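Local atomic coordinates of SidF, inhibitor of growth family, member 3 (Legionella pneumophila subsp. pneumophila, PDB entry 4FYE), a protein that probably acts as a phosphoinositide phosphatase, removing phosphate from the inositol head group of phosphatidylinositol phosphates. Residues I72-N77 / G734-F739; I202-C207 / R652-A657; S648-G653 / T709-V714; I703-H708 / G713-K718. The protein carries 1 engineered substitution. All coordinates share one frame; numbering follows the deposited sequence.

Contact 1 of 4, residues I72-N77 / G734-F739; sequences IQEANN and GKVANF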
loop_
_atom_site.group_PDB
_atom_site.type_symbol
_atom_site.label_atom_id
_atom_site.label_comp_id
_atom_site.label_asym_id
_atom_site.label_seq_id
_atom_site.Cartn_x
_atom_site.Cartn_y
_atom_site.Cartn_z
ATOM N N ILE A 72 -1.016 -24.803 15.254
ATOM C CA ILE A 72 -2.413 -25.151 15.582
ATOM C C ILE A 72 -3.466 -24.108 15.188
ATOM O O ILE A 72 -4.447 -24.446 14.517
ATOM C CB ILE A 72 -2.574 -25.542 17.038
ATOM C CG1 ILE A 72 -1.634 -26.722 17.284
ATOM C CG2 ILE A 72 -4.036 -26.000 17.304
ATOM C CD1 ILE A 72 -1.596 -27.114 18.761
ATOM N N GLN A 73 -3.242 -22.860 15.588
ATOM C CA GLN A 73 -4.144 -21.779 15.247
ATOM C C GLN A 73 -4.248 -21.591 13.748
ATOM O O GLN A 73 -5.347 -21.438 13.259
ATOM C CB GLN A 73 -3.779 -20.463 15.931
ATOM C CG GLN A 73 -3.763 -20.559 17.437
ATOM C CD GLN A 73 -5.125 -20.897 17.973
ATOM O OE1 GLN A 73 -6.111 -20.214 17.643
ATOM N NE2 GLN A 73 -5.210 -21.974 18.766
ATOM N N GLU A 74 -3.136 -21.644 13.029
ATOM C CA GLU A 74 -3.166 -21.410 11.590
ATOM C C GLU A 74 -3.884 -22.570 10.906
ATOM O O GLU A 74 -4.607 -22.377 9.945
ATOM C CB GLU A 74 -1.739 -21.283 11.016
ATOM C CG GLU A 74 -0.942 -20.109 11.607
ATOM C CD GLU A 74 -1.521 -18.726 11.242
ATOM O OE1 GLU A 74 -2.324 -18.582 10.291
ATOM O OE2 GLU A 74 -1.180 -17.760 11.933
ATOM N N ALA A 75 -3.622 -23.773 11.377
ATOM C CA ALA A 75 -4.373 -24.940 10.937
ATOM C C ALA A 75 -5.875 -24.770 11.135
ATOM O O ALA A 75 -6.635 -25.044 10.213
ATOM C CB ALA A 75 -3.893 -26.165 11.647
ATOM N N ASN A 76 -6.303 -24.298 12.314
ATOM C CA ASN A 76 -7.726 -23.996 12.526
ATOM C C ASN A 76 -8.251 -22.947 11.575
ATOM O O ASN A 76 -9.320 -23.144 11.033
ATOM C CB ASN A 76 -8.020 -23.536 13.927
ATOM C CG ASN A 76 -7.898 -24.643 14.962
ATOM O OD1 ASN A 76 -7.661 -25.789 14.658
ATOM N ND2 ASN A 76 -7.991 -24.262 16.199
ATOM N N ASN A 77 -7.512 -21.853 11.358
ATOM C CA ASN A 77 -7.899 -20.822 10.392
ATOM C C ASN A 77 -8.064 -21.378 8.979
ATOM O O ASN A 77 -9.061 -21.178 8.308
ATOM C CB ASN A 77 -6.857 -19.704 10.355
ATOM C CG ASN A 77 -6.860 -18.908 11.622
ATOM O OD1 ASN A 77 -7.819 -18.976 12.386
ATOM N ND2 ASN A 77 -5.784 -18.166 11.872
ATOM N N GLY A 734 6.483 -16.587 6.862
ATOM C CA GLY A 734 6.502 -17.054 5.462
ATOM C C GLY A 734 6.112 -18.508 5.272
ATOM O O GLY A 734 5.368 -18.846 4.348
ATOM N N LYS A 735 6.556 -19.365 6.177
ATOM C CA LYS A 735 6.242 -20.807 6.148
ATOM C C LYS A 735 4.783 -21.073 6.434
ATOM O O LYS A 735 4.228 -21.999 5.913
ATOM C CB LYS A 735 7.076 -21.595 7.189
ATOM C CG LYS A 735 8.553 -21.290 7.257
ATOM C CD LYS A 735 9.280 -21.774 6.009
ATOM C CE LYS A 735 10.614 -21.017 5.864
ATOM N NZ LYS A 735 11.197 -21.130 4.484
ATOM N N VAL A 736 4.149 -20.264 7.258
ATOM C CA VAL A 736 2.734 -20.417 7.409
ATOM C C VAL A 736 2.032 -19.958 6.134
ATOM O O VAL A 736 1.069 -20.597 5.680
ATOM C CB VAL A 736 2.244 -19.569 8.579
ATOM C CG1 VAL A 736 0.736 -19.540 8.564
ATOM C CG2 VAL A 736 2.692 -20.211 9.860
ATOM N N ALA A 737 2.478 -18.835 5.579
ATOM C CA ALA A 737 1.924 -18.356 4.294
ATOM C C ALA A 737 1.842 -19.474 3.261
ATOM O O ALA A 737 0.846 -19.559 2.539
ATOM C CB ALA A 737 2.718 -17.187 3.699
ATOM N N ASN A 738 2.849 -20.332 3.181
ATOM C CA ASN A 738 2.698 -21.516 2.299
ATOM C C ASN A 738 1.354 -22.185 2.338
ATOM O O ASN A 738 0.888 -22.597 1.305
ATOM C CB ASN A 738 3.817 -22.501 2.538
ATOM C CG ASN A 738 5.147 -21.933 2.071
ATOM O OD1 ASN A 738 5.169 -21.113 1.131
ATOM N ND2 ASN A 738 6.246 -22.308 2.727
ATOM N N PHE A 739 0.736 -22.299 3.502
ATOM C CA PHE A 739 -0.537 -22.992 3.609
ATOM C C PHE A 739 -1.509 -22.570 2.520
ATOM O O PHE A 739 -2.251 -23.385 1.994
ATOM C CB PHE A 739 -1.171 -22.763 4.976
ATOM C CG PHE A 739 -0.528 -23.537 6.082
ATOM C CD1 PHE A 739 0.580 -24.315 5.846
ATOM C CD2 PHE A 739 -1.034 -23.476 7.361
ATOM C CE1 PHE A 739 1.176 -25.021 6.865
ATOM C CE2 PHE A 739 -0.445 -24.180 8.386
ATOM C CZ PHE A 739 0.662 -24.955 8.136
#
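Glu74 lies against Val736 with its carboxylate oxygen OE2 gripped by two hydroxyls, those of Ser715 and Tyr34. Both partners belong to other parts of the chain, and they fix a carboxylate that is buried here. The contact itself is nonpolar. Glu74 leaves its helix with CG beside the backbone N (chi1 -61°) and bends again at chi2, which lays the aliphatic part of the side chain across Val736 at about a right angle. Val736 answers chiefly with one branch: Glu74 CG is 3.5 Å from Val736 CG1, and Glu74 OE1 comes to 3.6 Å of the same Val736 CG1, whereas Val736 CG2 is farther from Glu74 CG, at 4.0 Å. On the next turn, Phe739 CE2 approaches Glu74 CB obliquely at 4.1 Å, and the backbone N of Ala75 stands at the edge of the ring. The short helical segments run nearly parallel, crossing at -24°, but their axes come no closer than 10.7 Å. The gap is bridged mainly by side chains, and just 143 Å² is buried between the segments. Helix 136-163 packs against the pair through Val148, which touches both Ala75 and Phe739, while helix 98-119 meets Ala75 through Ile116, so helices 71-92 and 733-741 pack together beside helices 98-119 and 136-163.

Contact 2 of 4, residues I202-C207 / R652-A657; sequences IMYIPC and RGQRLA. With PO4 (phosphate ion), chain B.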
loop_
_atom_site.group_PDB
_atom_site.type_symbol
_atom_site.label_atom_id
_atom_site.label_comp_id
_atom_site.label_asym_id
_atom_site.label_seq_id
_atom_site.Cartn_x
_atom_site.Cartn_y
_atom_site.Cartn_z
ATOM N N ILE A 202 -1.432 1.218 14.611
ATOM C CA ILE A 202 -1.431 1.163 13.179
ATOM C C ILE A 202 -2.707 0.442 12.754
ATOM O O ILE A 202 -3.040 -0.596 13.317
ATOM C CB ILE A 202 -0.271 0.302 12.637
ATOM C CG1 ILE A 202 1.073 0.746 13.175
ATOM C CG2 ILE A 202 -0.247 0.379 11.094
ATOM C CD1 ILE A 202 2.086 -0.366 13.072
ATOM N N MET A 203 -3.376 0.950 11.719
ATOM C CA MET A 203 -4.546 0.271 11.224
ATOM C C MET A 203 -4.600 0.238 9.701
ATOM O O MET A 203 -3.904 0.977 9.061
ATOM C CB MET A 203 -5.793 0.897 11.791
ATOM C CG MET A 203 -5.812 2.404 11.758
ATOM S SD MET A 203 -7.482 2.941 12.292
ATOM C CE MET A 203 -7.389 3.084 14.086
ATOM N N TYR A 204 -5.337 -0.719 9.156
ATOM C CA TYR A 204 -5.575 -0.910 7.764
ATOM C C TYR A 204 -7.074 -0.832 7.713
ATOM O O TYR A 204 -7.786 -1.616 8.412
ATOM C CB TYR A 204 -5.053 -2.286 7.239
ATOM C CG TYR A 204 -3.526 -2.404 6.972
ATOM C CD1 TYR A 204 -2.625 -1.478 7.438
ATOM C CD2 TYR A 204 -3.015 -3.468 6.277
ATOM C CE1 TYR A 204 -1.262 -1.582 7.183
ATOM C CE2 TYR A 204 -1.637 -3.618 6.051
ATOM C CZ TYR A 204 -0.765 -2.680 6.487
ATOM O OH TYR A 204 0.597 -2.843 6.250
ATOM N N ILE A 205 -7.554 0.194 6.988
ATOM C CA ILE A 205 -8.944 0.379 6.773
ATOM C C ILE A 205 -9.157 0.074 5.312
ATOM O O ILE A 205 -8.528 0.653 4.463
ATOM C CB ILE A 205 -9.376 1.796 7.073
ATOM C CG1 ILE A 205 -9.051 2.189 8.513
ATOM C CG2 ILE A 205 -10.891 1.948 6.857
ATOM C CD1 ILE A 205 -9.064 3.719 8.651
ATOM N N PRO A 206 -10.008 -0.884 5.018
ATOM C CA PRO A 206 -10.210 -1.266 3.623
ATOM C C PRO A 206 -10.839 -0.096 2.882
ATOM O O PRO A 206 -11.799 0.512 3.338
ATOM C CB PRO A 206 -11.270 -2.341 3.701
ATOM C CG PRO A 206 -11.448 -2.677 5.143
ATOM C CD PRO A 206 -10.992 -1.504 5.935
ATOM N N CYS A 207 -10.365 0.184 1.702
ATOM C CA CYS A 207 -11.040 1.193 0.977
ATOM C C CYS A 207 -11.205 0.722 -0.417
ATOM O O CYS A 207 -10.723 -0.346 -0.777
ATOM C CB CYS A 207 -10.193 2.468 0.984
ATOM S SG CYS A 207 -8.583 2.120 0.315
ATOM N N ARG A 652 6.124 -8.419 -0.571
ATOM C CA ARG A 652 7.134 -7.377 -0.726
ATOM C C ARG A 652 6.632 -5.995 -0.336
ATOM O O ARG A 652 7.334 -5.232 0.301
ATOM C CB ARG A 652 7.661 -7.350 -2.156
ATOM C CG ARG A 652 8.876 -8.222 -2.384
ATOM C CD ARG A 652 9.127 -8.441 -3.859
ATOM N NE ARG A 652 7.907 -8.767 -4.577
ATOM C CZ ARG A 652 7.859 -9.040 -5.872
ATOM N NH1 ARG A 652 8.961 -9.022 -6.590
ATOM N NH2 ARG A 652 6.710 -9.331 -6.445
ATOM N N GLY A 653 5.406 -5.694 -0.727
ATOM C CA GLY A 653 4.764 -4.383 -0.448
ATOM C C GLY A 653 4.512 -4.152 1.018
ATOM O O GLY A 653 4.705 -3.035 1.534
ATOM N N GLN A 654 4.094 -5.198 1.722
ATOM C CA GLN A 654 3.965 -5.126 3.188
ATOM C C GLN A 654 5.275 -4.775 3.905
ATOM O O GLN A 654 5.268 -4.064 4.944
ATOM C CB GLN A 654 3.521 -6.492 3.780
ATOM C CG GLN A 654 2.077 -6.836 3.496
ATOM C CD GLN A 654 1.206 -5.632 3.756
ATOM O OE1 GLN A 654 1.020 -5.222 4.887
ATOM N NE2 GLN A 654 0.716 -5.026 2.695
ATOM N N ARG A 655 6.376 -5.328 3.418
ATOM C CA ARG A 655 7.642 -5.034 4.032
ATOM C C ARG A 655 8.076 -3.569 3.744
ATOM O O ARG A 655 8.684 -2.916 4.593
ATOM C CB ARG A 655 8.764 -5.975 3.583
ATOM C CG ARG A 655 8.618 -7.497 3.626
ATOM C CD ARG A 655 8.099 -8.322 4.838
ATOM N NE ARG A 655 8.647 -8.084 6.112
ATOM C CZ ARG A 655 9.063 -8.993 7.022
ATOM N NH1 ARG A 655 9.068 -10.290 6.828
ATOM N NH2 ARG A 655 9.501 -8.549 8.211
ATOM N N LEU A 656 7.776 -3.052 2.549
ATOM C CA LEU A 656 8.016 -1.672 2.316
ATOM C C LEU A 656 7.089 -0.864 3.278
ATOM O O LEU A 656 7.566 0.103 3.917
ATOM C CB LEU A 656 7.764 -1.331 0.844
ATOM C CG LEU A 656 7.987 0.146 0.568
ATOM C CD1 LEU A 656 9.451 0.687 0.736
ATOM C CD2 LEU A 656 7.427 0.374 -0.801
ATOM N N ALA A 657 5.801 -1.244 3.407
ATOM C CA ALA A 657 4.908 -0.490 4.330
ATOM C C ALA A 657 5.456 -0.493 5.768
ATOM O O ALA A 657 5.343 0.525 6.497
ATOM C CB ALA A 657 3.461 -1.008 4.277
HETATM P P PO4 B . 4.424 -10.129 -3.578
HETATM O O1 PO4 B . 5.845 -9.774 -3.125
HETATM O O2 PO4 B . 4.226 -9.772 -5.046
HETATM O O3 PO4 B . 4.055 -11.616 -3.468
HETATM O O4 PO4 B . 3.408 -9.340 -2.729
#
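Tyr204 sits on an extended strand, 199-206, whose backbone is bonded to strand 184-189 on one side and strand 247-254 on the other, while Gln654 and Ala657 face it from the first turns of helix 652-668. The backbones stay well apart, with Tyr204 CA 11.4 Å from Gln654 CA, and side chains cross the interval. The Tyr204 ring points at the helix, and Gln654, its chain bent at chi2 (-45°), comes from the opposite direction. The phenol donates to the amide oxygen, Tyr204 OH to Gln654 OE1 at 2.8 Å. Gln654 OE1 lies at the edge of the ring, in its plane, while ring and amide planes stand 75° apart; at the acceptor the C=O...donor angle is 140°. Ala657 CB completes the seat, 3.9 Å from Tyr204 OH.

The loop before this helix is consistent with the P-loop of Cx5R phosphatases, with Arg652 in the arginine position. A phosphate ion, probably from the crystallisation liquor, occupies the loop: Arg652 N and Arg652 NE both donate to its O1, the latter at 2.7 Å, and Arg652 NH2 reaches its O2 at 2.9 Å at the edge of the guanidinium group. Two bonds from the side chain thus fix the rotation of that group, and the bend at chi3 curls it back to the anion. Two residues on from Arg652, Gln654 NE2 is bonded to Asn649 O within the loop, so the same amide joins loop and strand. The Tyr204 ring also meets the His707 ring, their planes nearly perpendicular.

Contact 3 of 4, residues S648-G653 / T709-V714; sequences SNNDRG and TANTGV. With PO4 (phosphate ion), chain B.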
loop_
_atom_site.group_PDB
_atom_site.type_symbol
_atom_site.label_atom_id
_atom_site.label_comp_id
_atom_site.label_asym_id
_atom_site.label_seq_id
_atom_site.Cartn_x
_atom_site.Cartn_y
_atom_site.Cartn_z
ATOM N N SER A 648 0.447 -9.309 -5.470
ATOM C CA SER A 648 -0.735 -9.349 -4.590
ATOM C C SER A 648 -0.693 -8.375 -3.368
ATOM O O SER A 648 -1.683 -8.224 -2.660
ATOM C CB SER A 648 -0.903 -10.787 -4.076
ATOM O OG SER A 648 0.201 -11.119 -3.219
ATOM N N ASN A 649 0.494 -7.856 -3.092
ATOM C CA ASN A 649 0.726 -6.929 -1.999
ATOM C C ASN A 649 0.807 -7.611 -0.647
ATOM O O ASN A 649 0.941 -6.961 0.372
ATOM C CB ASN A 649 -0.327 -5.833 -1.959
ATOM C CG ASN A 649 0.158 -4.612 -1.222
ATOM O OD1 ASN A 649 1.246 -4.116 -1.485
ATOM N ND2 ASN A 649 -0.634 -4.136 -0.278
ATOM N N ASN A 650 0.712 -8.926 -0.648
ATOM C CA ASN A 650 0.887 -9.707 0.562
ATOM C C ASN A 650 2.297 -9.667 1.132
ATOM O O ASN A 650 2.481 -9.695 2.340
ATOM C CB ASN A 650 0.428 -11.145 0.351
ATOM C CG ASN A 650 -1.075 -11.267 0.310
ATOM O OD1 ASN A 650 -1.780 -10.548 1.004
ATOM N ND2 ASN A 650 -1.571 -12.171 -0.513
ATOM N N ASP A 651 3.295 -9.664 0.261
ATOM C CA ASP A 651 4.655 -9.885 0.712
ATOM C C ASP A 651 5.624 -8.713 0.621
ATOM O O ASP A 651 5.918 -8.086 1.619
ATOM C CB ASP A 651 5.215 -11.115 0.008
ATOM C CG ASP A 651 4.187 -12.217 -0.124
ATOM O OD1 ASP A 651 3.777 -12.779 0.905
ATOM O OD2 ASP A 651 3.775 -12.518 -1.256
ATOM N N ARG A 652 6.124 -8.419 -0.571
ATOM C CA ARG A 652 7.134 -7.377 -0.726
ATOM C C ARG A 652 6.632 -5.995 -0.336
ATOM O O ARG A 652 7.334 -5.232 0.301
ATOM C CB ARG A 652 7.661 -7.350 -2.156
ATOM C CG ARG A 652 8.876 -8.222 -2.384
ATOM C CD ARG A 652 9.127 -8.441 -3.859
ATOM N NE ARG A 652 7.907 -8.767 -4.577
ATOM C CZ ARG A 652 7.859 -9.040 -5.872
ATOM N NH1 ARG A 652 8.961 -9.022 -6.590
ATOM N NH2 ARG A 652 6.710 -9.331 -6.445
ATOM N N GLY A 653 5.406 -5.694 -0.727
ATOM C CA GLY A 653 4.764 -4.383 -0.448
ATOM C C GLY A 653 4.512 -4.152 1.018
ATOM O O GLY A 653 4.705 -3.035 1.534
ATOM N N THR A 709 -4.043 -12.691 6.834
ATOM C CA THR A 709 -5.134 -13.590 7.187
ATOM C C THR A 709 -6.431 -13.161 6.491
ATOM O O THR A 709 -7.085 -13.974 5.831
ATOM C CB THR A 709 -5.284 -13.688 8.715
ATOM O OG1 THR A 709 -4.023 -14.135 9.231
ATOM C CG2 THR A 709 -6.357 -14.714 9.100
ATOM N N ALA A 710 -6.784 -11.904 6.645
ATOM C CA ALA A 710 -7.903 -11.284 5.897
ATOM C C ALA A 710 -7.810 -11.463 4.373
ATOM O O ALA A 710 -8.816 -11.627 3.703
ATOM C CB ALA A 710 -7.985 -9.794 6.218
ATOM N N ASN A 711 -6.615 -11.455 3.823
ATOM C CA ASN A 711 -6.522 -11.682 2.406
ATOM C C ASN A 711 -6.530 -13.103 2.005
ATOM O O ASN A 711 -6.995 -13.371 0.923
ATOM C CB ASN A 711 -5.254 -11.087 1.794
ATOM C CG ASN A 711 -5.388 -9.627 1.473
ATOM O OD1 ASN A 711 -6.456 -9.035 1.621
ATOM N ND2 ASN A 711 -4.291 -9.024 1.066
ATOM N N THR A 712 -5.956 -14.017 2.798
ATOM C CA THR A 712 -5.783 -15.406 2.288
ATOM C C THR A 712 -6.409 -16.439 3.170
ATOM O O THR A 712 -6.530 -17.567 2.756
ATOM C CB THR A 712 -4.298 -15.828 2.030
ATOM O OG1 THR A 712 -3.612 -15.933 3.295
ATOM C CG2 THR A 712 -3.544 -14.760 1.092
ATOM N N GLY A 713 -6.873 -16.080 4.362
ATOM C CA GLY A 713 -7.297 -17.146 5.267
ATOM C C GLY A 713 -6.261 -17.683 6.272
ATOM O O GLY A 713 -6.655 -18.314 7.252
ATOM N N VAL A 714 -4.978 -17.325 6.118
ATOM C CA VAL A 714 -3.874 -17.837 6.953
ATOM C C VAL A 714 -2.839 -16.706 7.193
ATOM O O VAL A 714 -2.786 -15.699 6.470
ATOM C CB VAL A 714 -3.382 -19.036 6.144
ATOM C CG1 VAL A 714 -2.062 -18.848 5.396
ATOM C CG2 VAL A 714 -3.727 -20.361 6.749
HETATM P P PO4 B . 4.424 -10.129 -3.578
HETATM O O1 PO4 B . 5.845 -9.774 -3.125
HETATM O O2 PO4 B . 4.226 -9.772 -5.046
HETATM O O3 PO4 B . 4.055 -11.616 -3.468
HETATM O O4 PO4 B . 3.408 -9.340 -2.729
#
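Asn650 and Asn711 meet amide to amide, with Asn711 ND2 donating to Asn650 OD1 at 2.9 Å. The bond is almost straight at hydrogen (173°), and the acceptor lies in the amide plane of Asn711. Seen from the other partner, the donor is tilted somewhat from the Asn650 carbonyl plane, and the two amide planes are turned 57° against each other. The second half of the Asn650 amide meets a methyl group: Thr712 CG2 is 3.6 Å from Asn650 ND2. Thr712 can offer that methyl because its hydroxyl is turned back to its own helix, where OG1 is bonded to His708 O.

Behind these side chains, each backbone is held in place. The helix ends here, Gly713 N reaching back to Thr709 O at 2.6 Å before Gly713 leaves the helical region with positive phi (93°). On the loop side, Asn650 N makes a weak bond to Ser648 OG, 3.4 Å away, and Asp651 OD1 takes the backbone N of Lys718 from the segment beyond the helix end. The loop curls its N-H groups inward. Asp651 N donates to phosphate O4 at 3.0 Å, and Asn649 N points to the same phosphate O4 in a weak bond of 3.3 Å. Lys647 N and Ser646 OG are also hydrogen-bonded to the phosphate, besides Arg652. Backbone N-H groups gathered round an anion, followed by an arginine at the first turn of a helix, are the signature of the Cx5R P-loop of cysteine-dependent phosphatases; Ser646 stands at the cysteine position, consistent with its being the engineered residue.

Contact 4 of 4, residues I703-H708 / G713-K718; sequences IQALHH and GVSGGK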
loop_
_atom_site.group_PDB
_atom_site.type_symbol
_atom_site.label_atom_id
_atom_site.label_comp_id
_atom_site.label_asym_id
_atom_site.label_seq_id
_atom_site.Cartn_x
_atom_site.Cartn_y
_atom_site.Cartn_z
ATOM N N ILE A 703 0.529 -6.488 12.323
ATOM C CA ILE A 703 -0.487 -6.007 11.368
ATOM C C ILE A 703 -0.358 -6.753 10.033
ATOM O O ILE A 703 -1.379 -7.018 9.414
ATOM C CB ILE A 703 -0.454 -4.447 11.187
ATOM C CG1 ILE A 703 -1.780 -3.901 10.651
ATOM C CG2 ILE A 703 0.677 -3.952 10.260
ATOM C CD1 ILE A 703 -2.851 -3.853 11.696
ATOM N N GLN A 704 0.878 -7.141 9.626
ATOM C CA GLN A 704 1.094 -7.881 8.411
ATOM C C GLN A 704 0.467 -9.263 8.518
ATOM O O GLN A 704 -0.138 -9.719 7.581
ATOM C CB GLN A 704 2.605 -8.036 8.081
ATOM C CG GLN A 704 3.276 -6.706 7.841
ATOM C CD GLN A 704 4.759 -6.859 7.601
ATOM O OE1 GLN A 704 5.570 -6.149 8.221
ATOM N NE2 GLN A 704 5.133 -7.787 6.706
ATOM N N ALA A 705 0.570 -9.917 9.667
ATOM C CA ALA A 705 0.025 -11.255 9.710
ATOM C C ALA A 705 -1.502 -11.200 9.714
ATOM O O ALA A 705 -2.177 -12.081 9.133
ATOM C CB ALA A 705 0.572 -12.048 10.877
ATOM N N LEU A 706 -2.038 -10.134 10.304
ATOM C CA LEU A 706 -3.501 -9.904 10.303
ATOM C C LEU A 706 -4.043 -9.635 8.916
ATOM O O LEU A 706 -5.017 -10.230 8.518
ATOM C CB LEU A 706 -3.811 -8.657 11.125
ATOM C CG LEU A 706 -4.237 -8.886 12.548
ATOM C CD1 LEU A 706 -5.014 -7.660 13.018
ATOM C CD2 LEU A 706 -5.195 -10.094 12.552
ATOM N N HIS A 707 -3.382 -8.696 8.211
ATOM C CA HIS A 707 -3.688 -8.337 6.836
ATOM C C HIS A 707 -3.625 -9.578 5.993
ATOM O O HIS A 707 -4.572 -9.828 5.275
ATOM C CB HIS A 707 -2.778 -7.200 6.364
ATOM C CG HIS A 707 -2.592 -7.115 4.874
ATOM N ND1 HIS A 707 -3.297 -6.256 4.107
ATOM C CD2 HIS A 707 -1.750 -7.819 4.011
ATOM C CE1 HIS A 707 -2.949 -6.421 2.810
ATOM N NE2 HIS A 707 -2.009 -7.383 2.747
ATOM N N HIS A 708 -2.557 -10.395 6.113
ATOM C CA HIS A 708 -2.447 -11.646 5.339
ATOM C C HIS A 708 -3.584 -12.625 5.591
ATOM O O HIS A 708 -4.054 -13.336 4.679
ATOM C CB HIS A 708 -1.077 -12.312 5.601
ATOM C CG HIS A 708 -0.653 -13.320 4.531
ATOM N ND1 HIS A 708 -1.119 -14.625 4.496
ATOM C CD2 HIS A 708 0.242 -13.201 3.485
ATOM C CE1 HIS A 708 -0.561 -15.274 3.453
ATOM N NE2 HIS A 708 0.301 -14.421 2.853
ATOM N N GLY A 713 -6.873 -16.080 4.362
ATOM C CA GLY A 713 -7.297 -17.146 5.267
ATOM C C GLY A 713 -6.261 -17.683 6.272
ATOM O O GLY A 713 -6.655 -18.314 7.252
ATOM N N VAL A 714 -4.978 -17.325 6.118
ATOM C CA VAL A 714 -3.874 -17.837 6.953
ATOM C C VAL A 714 -2.839 -16.706 7.193
ATOM O O VAL A 714 -2.786 -15.699 6.470
ATOM C CB VAL A 714 -3.382 -19.036 6.144
ATOM C CG1 VAL A 714 -2.062 -18.848 5.396
ATOM C CG2 VAL A 714 -3.727 -20.361 6.749
ATOM N N SER A 715 -2.009 -16.788 8.215
ATOM C CA SER A 715 -1.030 -15.680 8.355
ATOM C C SER A 715 0.082 -15.724 7.296
ATOM O O SER A 715 0.205 -16.674 6.486
ATOM C CB SER A 715 -0.432 -15.598 9.744
ATOM O OG SER A 715 -1.445 -15.445 10.729
ATOM N N GLY A 716 0.882 -14.670 7.282
ATOM C CA GLY A 716 1.990 -14.645 6.386
ATOM C C GLY A 716 2.534 -13.233 6.221
ATOM O O GLY A 716 2.481 -12.409 7.124
ATOM N N GLY A 717 2.797 -12.971 4.943
ATOM C CA GLY A 717 3.926 -12.322 4.468
ATOM C C GLY A 717 4.897 -13.455 4.179
ATOM O O GLY A 717 5.333 -14.120 5.107
ATOM N N LYS A 718 5.290 -13.612 2.931
ATOM C CA LYS A 718 6.257 -14.628 2.518
ATOM C C LYS A 718 7.547 -14.070 1.912
ATOM O O LYS A 718 8.252 -14.808 1.235
ATOM C CB LYS A 718 5.632 -15.476 1.395
ATOM C CG LYS A 718 5.870 -16.940 1.584
ATOM C CD LYS A 718 6.442 -17.583 0.333
ATOM C CE LYS A 718 7.173 -18.885 0.670
ATOM N NZ LYS A 718 7.860 -19.468 -0.524
#
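With CG swung opposite its backbone N (chi1 -160°), the His708 side chain leaves helix 701-712 toward the segment 713-718, which returns along that helix. The motif is a helix end followed by a chain reversal: Gly713, with positive phi, breaks the helix, and the glycine-rich strip behind it folds back over the last turns. His708 is used on an edge and a face. At the edge, His708 ND1 donates to Val714 O at 2.8 Å, straight at hydrogen (173°); Val714 O lies in the ring plane, while ND1 stands well above the plane of the Val714 carbonyl. Over the face, Gly716 CA sits 3.5 Å from the centroid of the His708 ring, almost on the ring normal, a CH-pi contact. The backbone can lie this close because Gly716 has no side chain, and its phi of 163° with an extended psi belongs to a region that glycine enters easily. Together these contacts fix the ring against rotation. One turn earlier the strip passes Ala705, the CA atoms of Ala705 and Ser715 being 4.7 Å apart. Ser715 OG is hydrogen-bonded to Glu74, Arg38 and Thr709, and Ser715 CB lies 3.9 Å from Ala705 CB.

Contacts 3 and 4 have centres about 5 Å apart and share Gly713 and Val714 at the end of helix 701-712. Contact 2 lies about 10 Å from contact 3, joined to it through Arg652, Gly653 and helix 652-668, and both touch the phosphate. Contact 1 is peripheral, its centre about 20 Å from that of contact 2 but only about 9 Å from that of contact 4. Along the chain, contact 1 encloses the others; contact 2 closes before contact 4 opens, and contacts 3 and 4 end on the same stretch. They thus lead from the six-stranded sheet, through the phosphate-binding loop and helix 701-712, to helices 71-92 and 733-741, the latter at the end of the modelled chain.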